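Side-chain contacts in NDP-N-acetyl-D-galactosaminuronic acid dehydrogenase (Methanosarcina mazei Go1, PDB 3G79), which probably catalyses the NAD-dependent two-step oxidation of UDP-N-acetyl-D-mannosamine to UDP-N-acetyl-D-mannosaminouronate: residues L126-G129 / I130-V133; G167-A170 / G171-A175; V233-T236 / A237-F241. All coordinates share one frame; numbering follows the deposited sequence.

Contact 1: residues L126-G129 / I130-V133; sequences LIDG and IRNV
Ile-127 lays its CD1 methyl over one face of the Arg-131 guanidinium, one helical turn further on. Both residues lie on helix 124-136, which links parallel strands 104-107 and 142-145 in a beta-alpha-beta unit of the Rossmann-type NAD domain. The methyl sits 3.1 Å above the guanidinium plane and toward its rim, and Ile-127 CD1 comes 3.2 Å from Arg-131 NH1; the two side chains run alongside each other in the same direction. Neither chi1 (97°) nor chi2 of Ile-127 is staggered; the model of this side chain may be strained, and the closeness of the approach is best taken with caution. Asp-128 approaches the same guanidinium at its edge, near the plane, where Asp-128 OD1 forms a long salt bridge of 3.5 Å with Arg-131 NH2. The carboxylate is turned 61° from the guanidinium plane, so this is one oxygen on one nitrogen rather than a flat, two-pronged pair. Asp-128 also touches Arg-51, which may add to the positive surroundings of the carboxylate.

The inner side of the helix is apolar. With CG1 anti to its carbonyl carbon and beside the backbone N (chi1 -61°), Ile-130 reaches back toward Leu-126. Ile-130 also touches Leu-107 of strand 104-107, and together with Val-133 it packs on Leu-162 of helix 154-166. Ile-130 CD1 stops 3.8 Å from CG of Leu-126.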
loop_
_atom_site.group_PDB
_atom_site.type_symbol
_atom_site.label_atom_id
_atom_site.label_comp_id
_atom_site.label_asym_id
_atom_site.label_seq_id
_atom_site.Cartn_x
_atom_site.Cartn_y
_atom_site.Cartn_z
ATOM N N LEU A 126 -7.586 29.500 -16.100
ATOM C CA LEU A 126 -8.471 28.350 -16.375
ATOM C C LEU A 126 -9.872 28.858 -16.370
ATOM O O LEU A 126 -10.652 28.572 -17.278
ATOM C CB LEU A 126 -8.363 27.243 -15.304
ATOM C CG LEU A 126 -9.499 26.214 -15.317
ATOM C CD1 LEU A 126 -9.480 25.462 -16.673
ATOM C CD2 LEU A 126 -9.494 25.269 -14.107
ATOM N N ILE A 127 -10.195 29.636 -15.341
ATOM C CA ILE A 127 -11.547 30.121 -15.232
ATOM C C ILE A 127 -11.826 31.116 -16.355
ATOM O O ILE A 127 -12.944 31.185 -16.847
ATOM C CB ILE A 127 -11.923 30.696 -13.851
ATOM C CG1 ILE A 127 -11.789 32.201 -13.867
ATOM C CG2 ILE A 127 -11.188 30.054 -12.690
ATOM C CD1 ILE A 127 -13.010 32.861 -13.312
ATOM N N ASP A 128 -10.816 31.863 -16.785
ATOM C CA ASP A 128 -11.007 32.724 -17.939
ATOM C C ASP A 128 -11.411 31.909 -19.154
ATOM O O ASP A 128 -12.279 32.319 -19.901
ATOM C CB ASP A 128 -9.735 33.481 -18.256
ATOM C CG ASP A 128 -9.675 34.834 -17.586
ATOM O OD1 ASP A 128 -10.072 34.954 -16.389
ATOM O OD2 ASP A 128 -9.222 35.772 -18.281
ATOM N N GLY A 129 -10.773 30.745 -19.343
ATOM C CA GLY A 129 -11.097 29.871 -20.478
ATOM C C GLY A 129 -12.510 29.317 -20.449
ATOM O O GLY A 129 -13.169 29.221 -21.470
ATOM N N ILE A 130 -12.962 28.940 -19.263
ATOM C CA ILE A 130 -14.273 28.363 -19.064
ATOM C C ILE A 130 -15.295 29.420 -19.433
ATOM O O ILE A 130 -16.209 29.155 -20.230
ATOM C CB ILE A 130 -14.446 27.836 -17.604
ATOM C CG1 ILE A 130 -13.409 26.751 -17.325
ATOM C CG2 ILE A 130 -15.795 27.210 -17.421
ATOM C CD1 ILE A 130 -13.252 26.359 -15.855
ATOM N N ARG A 131 -15.135 30.618 -18.873
ATOM C CA ARG A 131 -15.919 31.779 -19.285
ATOM C C ARG A 131 -15.954 31.879 -20.817
ATOM O O ARG A 131 -17.021 31.855 -21.428
ATOM C CB ARG A 131 -15.379 33.055 -18.639
ATOM C CG ARG A 131 -15.667 33.203 -17.098
ATOM C CD ARG A 131 -15.900 34.687 -16.664
ATOM N NE ARG A 131 -15.682 35.010 -15.244
ATOM C CZ ARG A 131 -14.513 35.426 -14.737
ATOM N NH1 ARG A 131 -14.405 35.747 -13.443
ATOM N NH2 ARG A 131 -13.425 35.524 -15.517
ATOM N N ASN A 132 -14.805 31.941 -21.474
ATOM C CA ASN A 132 -14.857 32.018 -22.931
ATOM C C ASN A 132 -15.685 30.909 -23.561
ATOM O O ASN A 132 -16.538 31.174 -24.439
ATOM C CB ASN A 132 -13.479 32.045 -23.534
ATOM C CG ASN A 132 -12.934 33.441 -23.650
ATOM O OD1 ASN A 132 -11.729 33.605 -23.683
ATOM N ND2 ASN A 132 -13.813 34.463 -23.734
ATOM N N VAL A 133 -15.435 29.670 -23.118
ATOM C CA VAL A 133 -16.306 28.554 -23.479
ATOM C C VAL A 133 -17.804 28.832 -23.201
ATOM O O VAL A 133 -18.626 28.783 -24.130
ATOM C CB VAL A 133 -15.831 27.247 -22.836
ATOM C CG1 VAL A 133 -16.841 26.101 -23.068
ATOM C CG2 VAL A 133 -14.514 26.902 -23.424
#

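Contact 2: residues G167-A170 / G171-A175; sequences GLKA and GEDFA
Asp-173 folds its carboxylate back onto the backbone of Lys-169, OD1 accepting Lys-169 N at 2.8 Å through the anti lone pair, on the side away from OD2. With CG anti to its carbonyl carbon and beside its own N (chi1 -62°), the carboxylate swings back over Lys-169 N. OD2 is not idle, being salt-bridged to Lys-7 NZ, so both carboxylate oxygens have partners. The reverse bond, Asp-173 N to Lys-169 O, is also 2.8 Å long. That carbonyl oxygen collects two weak bonds besides, from Glu-172 N and Phe-174 N. The first of these closes a type II beta turn over Ala-170 and Gly-171, whose positive phi (93°) suits glycine. The turn lies in the loop between helix 154-166 and strand 175-178 of the Rossmann-type domain. Gly-171 N is taken up by Phe-174 O, and Ala-170 N by Glu-163 OE2 of the preceding helix. Beneath the turn, the Phe-174 ring receives Ala-170 CA over one face, a CH-pi contact 3.8 Å from the ring centroid. Ala-170 CB packs against Phe-174 CZ at 3.6 Å, and Leu-168 CB lies 4.1 Å from Phe-174 CD2. Glu-172 runs beside Lys-169, but OE2 and NZ remain 6.0 Å apart.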
loop_
_atom_site.group_PDB
_atom_site.type_symbol
_atom_site.label_atom_id
_atom_site.label_comp_id
_atom_site.label_asym_id
_atom_site.label_seq_id
_atom_site.Cartn_x
_atom_site.Cartn_y
_atom_site.Cartn_z
ATOM N N GLY A 167 -26.256 30.496 -20.312
ATOM C CA GLY A 167 -27.660 30.404 -19.973
ATOM C C GLY A 167 -28.291 29.086 -20.390
ATOM O O GLY A 167 -29.474 29.085 -20.701
ATOM N N LEU A 168 -27.529 27.981 -20.407
ATOM C CA LEU A 168 -28.057 26.652 -20.758
ATOM C C LEU A 168 -27.721 25.702 -19.619
ATOM O O LEU A 168 -26.987 26.069 -18.725
ATOM C CB LEU A 168 -27.421 26.092 -22.038
ATOM C CG LEU A 168 -27.225 26.872 -23.353
ATOM C CD1 LEU A 168 -26.031 26.319 -24.069
ATOM C CD2 LEU A 168 -28.419 26.846 -24.295
ATOM N N LYS A 169 -28.207 24.468 -19.671
ATOM C CA LYS A 169 -28.046 23.566 -18.537
ATOM C C LYS A 169 -27.141 22.395 -18.856
ATOM O O LYS A 169 -27.298 21.740 -19.880
ATOM C CB LYS A 169 -29.399 23.039 -18.045
ATOM C CG LYS A 169 -30.326 24.112 -17.523
ATOM C CD LYS A 169 -30.010 24.416 -16.093
ATOM C CE LYS A 169 -30.820 25.605 -15.575
ATOM N NZ LYS A 169 -30.418 25.946 -14.160
ATOM N N ALA A 170 -26.207 22.128 -17.955
ATOM C CA ALA A 170 -25.330 20.994 -18.094
ATOM C C ALA A 170 -26.111 19.690 -17.885
ATOM O O ALA A 170 -26.809 19.517 -16.910
ATOM C CB ALA A 170 -24.186 21.109 -17.101
ATOM N N GLY A 171 -25.993 18.769 -18.828
ATOM C CA GLY A 171 -26.546 17.436 -18.635
ATOM C C GLY A 171 -27.926 17.424 -19.207
ATOM O O GLY A 171 -28.650 16.432 -19.111
ATOM N N GLU A 172 -28.322 18.554 -19.770
ATOM C CA GLU A 172 -29.552 18.600 -20.521
ATOM C C GLU A 172 -29.201 19.210 -21.853
ATOM O O GLU A 172 -29.328 18.550 -22.868
ATOM C CB GLU A 172 -30.621 19.430 -19.816
ATOM C CG GLU A 172 -30.825 19.141 -18.356
ATOM C CD GLU A 172 -31.715 20.177 -17.714
ATOM O OE1 GLU A 172 -32.609 20.694 -18.430
ATOM O OE2 GLU A 172 -31.528 20.490 -16.505
ATOM N N ASP A 173 -28.730 20.459 -21.849
ATOM C CA ASP A 173 -28.414 21.165 -23.097
ATOM C C ASP A 173 -27.048 20.838 -23.672
ATOM O O ASP A 173 -26.878 20.813 -24.870
ATOM C CB ASP A 173 -28.559 22.682 -22.915
ATOM C CG ASP A 173 -29.974 23.088 -22.565
ATOM O OD1 ASP A 173 -30.180 23.788 -21.547
ATOM O OD2 ASP A 173 -30.892 22.694 -23.309
ATOM N N PHE A 174 -26.059 20.623 -22.812
ATOM C CA PHE A 174 -24.714 20.332 -23.263
ATOM C C PHE A 174 -24.101 19.278 -22.347
ATOM O O PHE A 174 -24.634 19.008 -21.246
ATOM C CB PHE A 174 -23.881 21.619 -23.350
ATOM C CG PHE A 174 -23.658 22.290 -22.022
ATOM C CD1 PHE A 174 -22.580 21.924 -21.214
ATOM C CD2 PHE A 174 -24.512 23.304 -21.584
ATOM C CE1 PHE A 174 -22.341 22.537 -19.989
ATOM C CE2 PHE A 174 -24.291 23.934 -20.341
ATOM C CZ PHE A 174 -23.191 23.539 -19.540
ATOM N N ALA A 175 -23.019 18.657 -22.823
ATOM C CA ALA A 175 -22.351 17.559 -22.140
ATOM C C ALA A 175 -21.071 18.074 -21.458
ATOM O O ALA A 175 -20.361 18.929 -22.015
ATOM C CB ALA A 175 -22.024 16.476 -23.156
#

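Contact 3: residues V233-T236 / A237-F241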
loop_
_atom_site.group_PDB
_atom_site.type_symbol
_atom_site.label_atom_id
_atom_site.label_comp_id
_atom_site.label_asym_id
_atom_site.label_seq_id
_atom_site.Cartn_x
_atom_site.Cartn_y
_atom_site.Cartn_z
ATOM N N VAL A 233 -11.390 12.751 -8.045
ATOM C CA VAL A 233 -10.942 12.010 -6.885
ATOM C C VAL A 233 -9.849 11.011 -7.228
ATOM O O VAL A 233 -8.937 10.788 -6.449
ATOM C CB VAL A 233 -12.142 11.336 -6.216
ATOM C CG1 VAL A 233 -11.725 10.320 -5.212
ATOM C CG2 VAL A 233 -12.990 12.427 -5.573
ATOM N N THR A 234 -9.891 10.470 -8.428
ATOM C CA THR A 234 -8.863 9.506 -8.836
ATOM C C THR A 234 -7.460 10.044 -8.722
ATOM O O THR A 234 -6.594 9.391 -8.110
ATOM C CB THR A 234 -9.070 9.009 -10.261
ATOM O OG1 THR A 234 -10.274 8.231 -10.316
ATOM C CG2 THR A 234 -7.834 8.162 -10.718
ATOM N N LYS A 235 -7.246 11.236 -9.276
ATOM C CA LYS A 235 -5.949 11.883 -9.175
ATOM C C LYS A 235 -5.533 12.253 -7.750
ATOM O O LYS A 235 -4.343 12.156 -7.408
ATOM C CB LYS A 235 -5.856 13.070 -10.161
ATOM C CG LYS A 235 -5.408 14.374 -9.598
ATOM C CD LYS A 235 -3.920 14.509 -9.318
ATOM C CE LYS A 235 -3.784 15.903 -8.620
ATOM N NZ LYS A 235 -2.437 16.444 -8.316
ATOM N N THR A 236 -6.475 12.649 -6.892
ATOM C CA THR A 236 -6.060 12.926 -5.513
ATOM C C THR A 236 -5.745 11.606 -4.818
ATOM O O THR A 236 -4.693 11.493 -4.196
ATOM C CB THR A 236 -7.020 13.849 -4.659
ATOM O OG1 THR A 236 -8.209 13.139 -4.313
ATOM C CG2 THR A 236 -7.384 15.120 -5.396
ATOM N N ALA A 237 -6.607 10.603 -4.979
ATOM C CA ALA A 237 -6.380 9.268 -4.404
ATOM C C ALA A 237 -5.058 8.674 -4.812
ATOM O O ALA A 237 -4.442 7.955 -4.014
ATOM C CB ALA A 237 -7.481 8.309 -4.761
ATOM N N GLU A 238 -4.585 8.942 -6.028
ATOM C CA GLU A 238 -3.292 8.313 -6.380
ATOM C C GLU A 238 -2.136 8.917 -5.605
ATOM O O GLU A 238 -1.243 8.210 -5.183
ATOM C CB GLU A 238 -3.020 8.144 -7.898
ATOM C CG GLU A 238 -3.499 9.212 -8.822
ATOM C CD GLU A 238 -3.701 8.711 -10.262
ATOM O OE1 GLU A 238 -4.437 7.738 -10.502
ATOM O OE2 GLU A 238 -3.145 9.325 -11.178
ATOM N N ASN A 239 -2.180 10.217 -5.366
ATOM C CA ASN A 239 -1.154 10.845 -4.578
ATOM C C ASN A 239 -1.285 10.510 -3.102
ATOM O O ASN A 239 -0.316 10.188 -2.457
ATOM C CB ASN A 239 -1.184 12.331 -4.832
ATOM C CG ASN A 239 -0.862 12.644 -6.266
ATOM O OD1 ASN A 239 0.077 12.080 -6.819
ATOM N ND2 ASN A 239 -1.645 13.515 -6.892
ATOM N N THR A 240 -2.498 10.574 -2.579
ATOM C CA THR A 240 -2.793 10.160 -1.215
ATOM C C THR A 240 -2.278 8.716 -0.857
ATOM O O THR A 240 -1.565 8.504 0.143
ATOM C CB THR A 240 -4.317 10.342 -0.992
ATOM O OG1 THR A 240 -4.606 11.754 -0.954
ATOM C CG2 THR A 240 -4.794 9.673 0.312
ATOM N N PHE A 241 -2.607 7.738 -1.700
ATOM C CA PHE A 241 -2.239 6.355 -1.435
ATOM C C PHE A 241 -0.732 6.193 -1.485
ATOM O O PHE A 241 -0.168 5.509 -0.639
ATOM C CB PHE A 241 -2.977 5.413 -2.403
ATOM C CG PHE A 241 -4.325 5.019 -1.913
ATOM C CD1 PHE A 241 -5.199 5.969 -1.404
ATOM C CD2 PHE A 241 -4.712 3.695 -1.902
ATOM C CE1 PHE A 241 -6.444 5.602 -0.923
ATOM C CE2 PHE A 241 -5.952 3.322 -1.405
ATOM C CZ PHE A 241 -6.821 4.268 -0.933
#
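Lys-235 and Asn-239, one turn apart on helix 228-258, send their side chains out at a slant to each other, and the aliphatic end of the lysine passes the asparagine amide: Lys-235 CD lies 3.5 Å from Asn-239 ND2. Lys-235 NZ and Asn-239 ND2 are 3.4 Å apart, both donors, and do not bond to one another; they share a partner on helix 293-305, Asp-297 OD2, which accepts a hydrogen bond from Asn-239 ND2 and makes a long, weak ion pair with Lys-235 NZ. Both side chains also touch Cys-293.

Another pair, Thr-234 and Glu-238, meets on a different side of the helix. The threonine methyl CG2, anti to the backbone N, points at the glutamate carboxylate and comes 3.4 Å from OE1. The hydroxyl of Thr-234 turns the other way along the helix and bonds to Ala-230 O. Glu-238 also touches Arg-182, and its carbonyl oxygen takes a hydrogen bond from Arg-280 of the second subunit.

Thr-236 holds OG1 between its own N and carbonyl carbon (chi1 72°), which aims the hydroxyl back at Val-233 O, 3.3 Å away. That oxygen therefore has two donors, the hydroxyl and Ala-237 N at 2.8 Å. Thr-240, its OG1 instead anti to the carbonyl carbon, gives a weak hydroxyl bond to Thr-236 O beside the straight one from Thr-240 N.

Lys-235 and Asn-239 of helix 228-258, with Cys-293 and Asp-297 of helix 293-305, form a cluster consistent with the active site of UDP-glucose dehydrogenase relatives; helix 228-258 also faces the second subunit.

In the fold
Contacts 1 and 2 belong to the NAD-binding domain, contact 3 to the central domain. Contacts 1 and 2 have centres about 16 Å apart and nearest atoms about 7 Å apart; they are bridged by helix 154-166, whose Leu-162 is touched by Ile-130 and Val-133 from contact 1 and by Phe-174 from contact 2. Contact 3 is about 26 Å from contact 1 and 29 Å from contact 2, centre to centre. The loop after strand 142-145 reaches both contact 1 and contact 3: Leu-126 rests on Ser-147 and Ile-149, Lys-235 on Thr-148. Contact 3, beside Cys-293 and Asp-297, probably lines the catalytic site, whereas contact 2 is a surface turn remote from it.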